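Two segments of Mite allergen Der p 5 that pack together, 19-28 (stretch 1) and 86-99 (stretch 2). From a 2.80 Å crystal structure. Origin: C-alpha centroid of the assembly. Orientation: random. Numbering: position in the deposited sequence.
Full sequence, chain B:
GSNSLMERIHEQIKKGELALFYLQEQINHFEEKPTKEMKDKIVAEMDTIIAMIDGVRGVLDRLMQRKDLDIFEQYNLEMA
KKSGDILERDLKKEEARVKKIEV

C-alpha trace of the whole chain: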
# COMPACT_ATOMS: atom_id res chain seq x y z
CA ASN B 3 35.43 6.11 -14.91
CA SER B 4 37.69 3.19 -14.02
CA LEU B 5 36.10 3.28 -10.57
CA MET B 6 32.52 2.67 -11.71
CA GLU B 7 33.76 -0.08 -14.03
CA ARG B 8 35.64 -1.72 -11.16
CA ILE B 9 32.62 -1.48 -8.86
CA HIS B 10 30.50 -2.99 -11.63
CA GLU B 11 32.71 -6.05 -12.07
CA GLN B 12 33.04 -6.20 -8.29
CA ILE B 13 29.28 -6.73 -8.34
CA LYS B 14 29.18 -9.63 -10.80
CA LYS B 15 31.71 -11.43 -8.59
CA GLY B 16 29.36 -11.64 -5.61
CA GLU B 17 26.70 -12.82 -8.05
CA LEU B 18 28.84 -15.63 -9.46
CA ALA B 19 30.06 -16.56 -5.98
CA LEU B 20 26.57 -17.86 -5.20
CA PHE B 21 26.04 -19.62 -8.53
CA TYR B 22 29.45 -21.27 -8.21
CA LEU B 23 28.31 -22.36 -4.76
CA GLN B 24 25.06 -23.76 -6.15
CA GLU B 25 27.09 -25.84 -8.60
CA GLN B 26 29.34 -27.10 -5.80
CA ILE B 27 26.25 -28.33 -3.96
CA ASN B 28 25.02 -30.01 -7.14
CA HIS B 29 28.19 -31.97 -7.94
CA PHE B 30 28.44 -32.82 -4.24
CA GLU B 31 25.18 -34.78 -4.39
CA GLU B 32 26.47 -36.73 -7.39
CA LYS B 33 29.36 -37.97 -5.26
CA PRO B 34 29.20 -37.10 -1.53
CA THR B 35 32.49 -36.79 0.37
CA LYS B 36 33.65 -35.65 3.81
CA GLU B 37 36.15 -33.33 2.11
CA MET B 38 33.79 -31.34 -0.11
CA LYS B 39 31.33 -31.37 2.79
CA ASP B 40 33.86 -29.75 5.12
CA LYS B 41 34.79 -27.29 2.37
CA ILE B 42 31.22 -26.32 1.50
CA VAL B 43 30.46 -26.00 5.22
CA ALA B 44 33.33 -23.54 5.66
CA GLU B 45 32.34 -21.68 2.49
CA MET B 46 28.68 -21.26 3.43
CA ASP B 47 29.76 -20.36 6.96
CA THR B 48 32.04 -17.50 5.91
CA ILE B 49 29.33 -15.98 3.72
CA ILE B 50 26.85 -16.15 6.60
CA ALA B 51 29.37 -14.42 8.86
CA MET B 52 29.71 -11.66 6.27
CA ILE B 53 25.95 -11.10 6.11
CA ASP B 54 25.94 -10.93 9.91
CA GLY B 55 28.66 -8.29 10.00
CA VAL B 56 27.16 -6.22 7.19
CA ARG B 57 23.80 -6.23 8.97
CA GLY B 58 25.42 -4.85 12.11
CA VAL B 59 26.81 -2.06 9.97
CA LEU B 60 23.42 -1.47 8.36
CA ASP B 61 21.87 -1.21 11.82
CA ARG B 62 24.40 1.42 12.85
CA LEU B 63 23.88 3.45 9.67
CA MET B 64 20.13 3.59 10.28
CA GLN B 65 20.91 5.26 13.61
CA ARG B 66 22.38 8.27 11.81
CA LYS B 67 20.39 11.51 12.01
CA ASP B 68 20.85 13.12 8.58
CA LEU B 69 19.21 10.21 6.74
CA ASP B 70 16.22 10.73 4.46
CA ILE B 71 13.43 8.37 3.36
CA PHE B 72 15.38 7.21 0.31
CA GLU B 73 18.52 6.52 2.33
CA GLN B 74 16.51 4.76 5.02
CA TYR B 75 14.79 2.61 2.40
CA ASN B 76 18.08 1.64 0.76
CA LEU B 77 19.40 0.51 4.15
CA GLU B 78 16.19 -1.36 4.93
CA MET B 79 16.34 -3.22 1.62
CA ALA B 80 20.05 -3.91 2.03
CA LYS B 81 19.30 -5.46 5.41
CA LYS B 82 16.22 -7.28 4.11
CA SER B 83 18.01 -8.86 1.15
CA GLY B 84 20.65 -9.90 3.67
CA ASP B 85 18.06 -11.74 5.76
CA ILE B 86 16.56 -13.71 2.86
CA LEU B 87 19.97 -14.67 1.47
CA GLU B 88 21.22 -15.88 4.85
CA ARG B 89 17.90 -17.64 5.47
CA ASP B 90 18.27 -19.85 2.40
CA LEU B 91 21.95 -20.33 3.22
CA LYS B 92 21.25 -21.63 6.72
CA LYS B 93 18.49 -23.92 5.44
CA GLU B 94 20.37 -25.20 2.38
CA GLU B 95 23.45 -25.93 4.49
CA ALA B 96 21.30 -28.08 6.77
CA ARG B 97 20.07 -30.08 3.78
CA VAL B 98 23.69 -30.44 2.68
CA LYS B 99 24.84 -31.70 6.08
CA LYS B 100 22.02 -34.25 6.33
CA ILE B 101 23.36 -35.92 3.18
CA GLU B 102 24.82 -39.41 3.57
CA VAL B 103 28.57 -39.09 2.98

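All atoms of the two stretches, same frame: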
# COMPACT_ATOMS: atom_id res chain seq x y z
N ALA B 19 29.64 -15.85 -7.18
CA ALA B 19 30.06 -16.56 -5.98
C ALA B 19 28.96 -17.49 -5.47
O ALA B 19 29.24 -18.56 -4.92
CB ALA B 19 30.48 -15.58 -4.90
N LEU B 20 27.71 -17.07 -5.65
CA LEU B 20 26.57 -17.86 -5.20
C LEU B 20 26.21 -18.96 -6.20
O LEU B 20 25.88 -20.08 -5.81
CB LEU B 20 25.36 -16.96 -4.94
CG LEU B 20 25.51 -15.96 -3.80
CD1 LEU B 20 24.26 -15.12 -3.65
CD2 LEU B 20 25.84 -16.67 -2.50
N PHE B 21 26.29 -18.64 -7.48
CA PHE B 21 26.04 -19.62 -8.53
C PHE B 21 27.09 -20.72 -8.49
O PHE B 21 26.77 -21.91 -8.60
CB PHE B 21 26.01 -18.96 -9.91
CG PHE B 21 24.77 -18.17 -10.19
CD1 PHE B 21 23.58 -18.81 -10.49
CD2 PHE B 21 24.79 -16.79 -10.16
CE1 PHE B 21 22.43 -18.09 -10.74
CE2 PHE B 21 23.64 -16.06 -10.41
CZ PHE B 21 22.46 -16.71 -10.71
N TYR B 22 28.35 -20.32 -8.33
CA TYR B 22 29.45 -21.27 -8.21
C TYR B 22 29.23 -22.17 -7.01
O TYR B 22 29.59 -23.35 -7.02
CB TYR B 22 30.78 -20.53 -8.09
CG TYR B 22 32.00 -21.43 -8.11
CD1 TYR B 22 32.62 -21.76 -9.31
CD2 TYR B 22 32.52 -21.94 -6.93
CE1 TYR B 22 33.73 -22.58 -9.33
CE2 TYR B 22 33.64 -22.76 -6.95
CZ TYR B 22 34.24 -23.08 -8.15
OH TYR B 22 35.34 -23.90 -8.17
N LEU B 23 28.65 -21.60 -5.96
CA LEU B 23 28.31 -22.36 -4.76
C LEU B 23 27.21 -23.37 -5.07
O LEU B 23 27.30 -24.53 -4.68
CB LEU B 23 27.86 -21.42 -3.64
CG LEU B 23 27.45 -22.07 -2.32
CD1 LEU B 23 28.64 -22.73 -1.66
CD2 LEU B 23 26.82 -21.04 -1.40
N GLN B 24 26.18 -22.90 -5.77
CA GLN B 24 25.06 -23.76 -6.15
C GLN B 24 25.55 -24.97 -6.94
O GLN B 24 25.04 -26.08 -6.76
CB GLN B 24 24.05 -22.96 -6.99
CG GLN B 24 22.90 -23.79 -7.53
CD GLN B 24 22.00 -24.34 -6.44
OE1 GLN B 24 22.09 -23.93 -5.28
NE2 GLN B 24 21.13 -25.27 -6.80
N GLU B 25 26.54 -24.76 -7.80
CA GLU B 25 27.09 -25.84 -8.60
C GLU B 25 27.89 -26.81 -7.74
O GLU B 25 27.85 -28.03 -7.95
CB GLU B 25 27.97 -25.29 -9.73
CG GLU B 25 27.26 -24.26 -10.61
CD GLU B 25 26.00 -24.81 -11.25
OE1 GLU B 25 25.90 -26.04 -11.43
OE2 GLU B 25 25.10 -24.01 -11.57
N GLN B 26 28.60 -26.27 -6.75
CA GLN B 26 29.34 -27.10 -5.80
C GLN B 26 28.39 -28.05 -5.09
O GLN B 26 28.68 -29.24 -4.95
CB GLN B 26 30.06 -26.22 -4.77
CG GLN B 26 31.21 -25.40 -5.34
CD GLN B 26 31.77 -24.42 -4.34
OE1 GLN B 26 31.02 -23.77 -3.60
NE2 GLN B 26 33.09 -24.29 -4.30
N ILE B 27 27.26 -27.52 -4.64
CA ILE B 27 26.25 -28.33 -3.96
C ILE B 27 25.71 -29.42 -4.88
O ILE B 27 25.48 -30.55 -4.46
CB ILE B 27 25.08 -27.45 -3.47
CG1 ILE B 27 25.59 -26.34 -2.56
CG2 ILE B 27 24.05 -28.30 -2.74
CD1 ILE B 27 24.51 -25.41 -2.05
N ASN B 28 25.52 -29.06 -6.15
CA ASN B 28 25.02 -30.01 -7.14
C ASN B 28 25.96 -31.20 -7.31
O ASN B 28 25.58 -32.35 -7.07
CB ASN B 28 24.81 -29.32 -8.49
CG ASN B 28 23.72 -28.27 -8.44
OD1 ASN B 28 23.07 -28.08 -7.41
ND2 ASN B 28 23.51 -27.57 -9.55
N ILE B 86 17.00 -12.66 3.77
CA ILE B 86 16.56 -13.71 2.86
C ILE B 86 17.72 -14.59 2.41
O ILE B 86 17.65 -15.81 2.49
CB ILE B 86 15.85 -13.12 1.62
CG1 ILE B 86 14.59 -12.38 2.04
CG2 ILE B 86 15.52 -14.22 0.63
CD1 ILE B 86 13.80 -11.81 0.87
N LEU B 87 18.78 -13.95 1.93
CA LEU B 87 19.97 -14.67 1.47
C LEU B 87 20.48 -15.62 2.54
O LEU B 87 20.66 -16.81 2.29
CB LEU B 87 21.07 -13.68 1.07
CG LEU B 87 22.41 -14.30 0.65
CD1 LEU B 87 22.20 -15.31 -0.47
CD2 LEU B 87 23.39 -13.22 0.23
N GLU B 88 20.71 -15.09 3.74
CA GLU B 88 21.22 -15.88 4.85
C GLU B 88 20.24 -16.98 5.23
O GLU B 88 20.64 -18.09 5.59
CB GLU B 88 21.51 -15.00 6.06
CG GLU B 88 22.18 -15.72 7.21
CD GLU B 88 22.37 -14.84 8.43
OE1 GLU B 88 21.60 -13.87 8.58
OE2 GLU B 88 23.28 -15.13 9.23
N ARG B 89 18.95 -16.67 5.15
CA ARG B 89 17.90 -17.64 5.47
C ARG B 89 18.05 -18.90 4.63
O ARG B 89 18.11 -20.01 5.16
CB ARG B 89 16.52 -17.03 5.25
CG ARG B 89 15.36 -17.98 5.52
CD ARG B 89 14.02 -17.30 5.30
NE ARG B 89 13.85 -16.13 6.16
CZ ARG B 89 12.77 -15.36 6.17
NH1 ARG B 89 11.75 -15.64 5.37
NH2 ARG B 89 12.70 -14.32 6.98
N ASP B 90 18.11 -18.73 3.31
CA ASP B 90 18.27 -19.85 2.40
C ASP B 90 19.61 -20.56 2.62
O ASP B 90 19.70 -21.78 2.50
CB ASP B 90 18.15 -19.39 0.94
CG ASP B 90 16.77 -18.85 0.62
OD1 ASP B 90 15.88 -18.94 1.49
OD2 ASP B 90 16.58 -18.34 -0.51
N LEU B 91 20.63 -19.78 2.94
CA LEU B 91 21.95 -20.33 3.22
C LEU B 91 21.90 -21.29 4.40
O LEU B 91 22.36 -22.43 4.31
CB LEU B 91 22.96 -19.21 3.51
CG LEU B 91 23.33 -18.30 2.33
CD1 LEU B 91 24.19 -17.14 2.81
CD2 LEU B 91 24.04 -19.10 1.24
N LYS B 92 21.34 -20.83 5.51
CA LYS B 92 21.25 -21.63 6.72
C LYS B 92 20.44 -22.91 6.49
O LYS B 92 20.81 -23.98 6.97
CB LYS B 92 20.63 -20.82 7.86
N LYS B 93 19.35 -22.78 5.74
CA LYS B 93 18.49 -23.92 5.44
C LYS B 93 19.18 -24.90 4.49
O LYS B 93 19.23 -26.10 4.75
CB LYS B 93 17.17 -23.45 4.84
CG LYS B 93 16.34 -22.57 5.78
CD LYS B 93 15.04 -22.15 5.12
N GLU B 94 19.70 -24.37 3.38
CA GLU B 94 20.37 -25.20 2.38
C GLU B 94 21.53 -25.97 2.99
O GLU B 94 21.72 -27.15 2.70
CB GLU B 94 20.88 -24.33 1.23
CG GLU B 94 21.62 -25.11 0.15
CD GLU B 94 20.72 -26.04 -0.63
OE1 GLU B 94 19.50 -26.06 -0.36
OE2 GLU B 94 21.23 -26.75 -1.52
N GLU B 95 22.31 -25.30 3.84
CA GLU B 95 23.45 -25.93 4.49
C GLU B 95 23.00 -27.14 5.30
O GLU B 95 23.67 -28.17 5.32
CB GLU B 95 24.18 -24.93 5.38
CG GLU B 95 25.46 -25.47 5.99
CD GLU B 95 26.15 -24.47 6.89
OE1 GLU B 95 25.46 -23.57 7.42
OE2 GLU B 95 27.38 -24.59 7.08
N ALA B 96 21.87 -26.99 5.98
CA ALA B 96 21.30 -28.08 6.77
C ALA B 96 21.00 -29.28 5.89
O ALA B 96 21.33 -30.42 6.23
CB ALA B 96 20.05 -27.62 7.49
N ARG B 97 20.38 -29.02 4.74
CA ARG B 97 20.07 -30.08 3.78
C ARG B 97 21.34 -30.74 3.28
O ARG B 97 21.38 -31.94 3.02
CB ARG B 97 19.27 -29.52 2.61
CG ARG B 97 18.72 -30.58 1.67
CD ARG B 97 18.12 -29.95 0.41
NE ARG B 97 19.14 -29.37 -0.45
CZ ARG B 97 19.77 -30.03 -1.41
NH1 ARG B 97 19.48 -31.31 -1.64
NH2 ARG B 97 20.69 -29.42 -2.15
N VAL B 98 22.40 -29.94 3.14
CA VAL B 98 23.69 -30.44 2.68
C VAL B 98 24.34 -31.34 3.72
O VAL B 98 24.90 -32.38 3.39
CB VAL B 98 24.65 -29.28 2.35
CG1 VAL B 98 26.04 -29.81 2.02
CG2 VAL B 98 24.11 -28.45 1.19
N LYS B 99 24.25 -30.93 4.99
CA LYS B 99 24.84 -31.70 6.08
C LYS B 99 24.13 -33.04 6.27
O LYS B 99 24.78 -34.06 6.54
CB LYS B 99 24.80 -30.90 7.38
CG LYS B 99 25.68 -29.66 7.37
CD LYS B 99 25.65 -28.95 8.72
CE LYS B 99 26.56 -27.74 8.73
NZ LYS B 99 26.54 -27.05 10.05

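This is a small, mainly apolar contact between two helices that run in nearly the same direction, with no hydrogen bond passing between them. The axes cross at 21° and come no closer than 11.9 Å, so the contact is made by side chains, not backbone. Only 265 Å² is buried, both sides summed.

Leu20, Leu23 and Ile27 lie along one face of the first helix, and each directs its CA-to-CB bond toward the second. Their methyl groups fill space and need no hydrogen-bond partner. Leu20 CD1 meets Leu87 CD1 at 3.8 Å. Leu87 starts out sideways, but its t, p rotamer brings its end nearer. Leu91 also leaves its backbone sideways; its CD2 lies 4.3 Å from CD2 of Leu23, a looser contact between two buried leucines.

The helices are closer at Ile27, where the CA atoms of Ile27 and Val98 are 7.4 Å apart. Ile27 is buried and has the largest covered area, 73 Å². The short, branched Val98 suits this narrower spacing. Its CG2 is 3.9 Å from Ile27 CG2. Ile27 CG2 also lies 3.4 Å from Glu94 OE2 and 3.6 Å from Arg97 NH2.

Glu94 and Arg97 form a salt bridge within their own helix. Arg97 NH2 donates to Glu94 OE2 at 2.8 Å, and Arg97 NE donates weakly to Glu94 OE1 at 3.3 Å. Arg97 also bonds elsewhere in the structure. The charged groups thus pack against the isoleucine without a polar partner on the first helix.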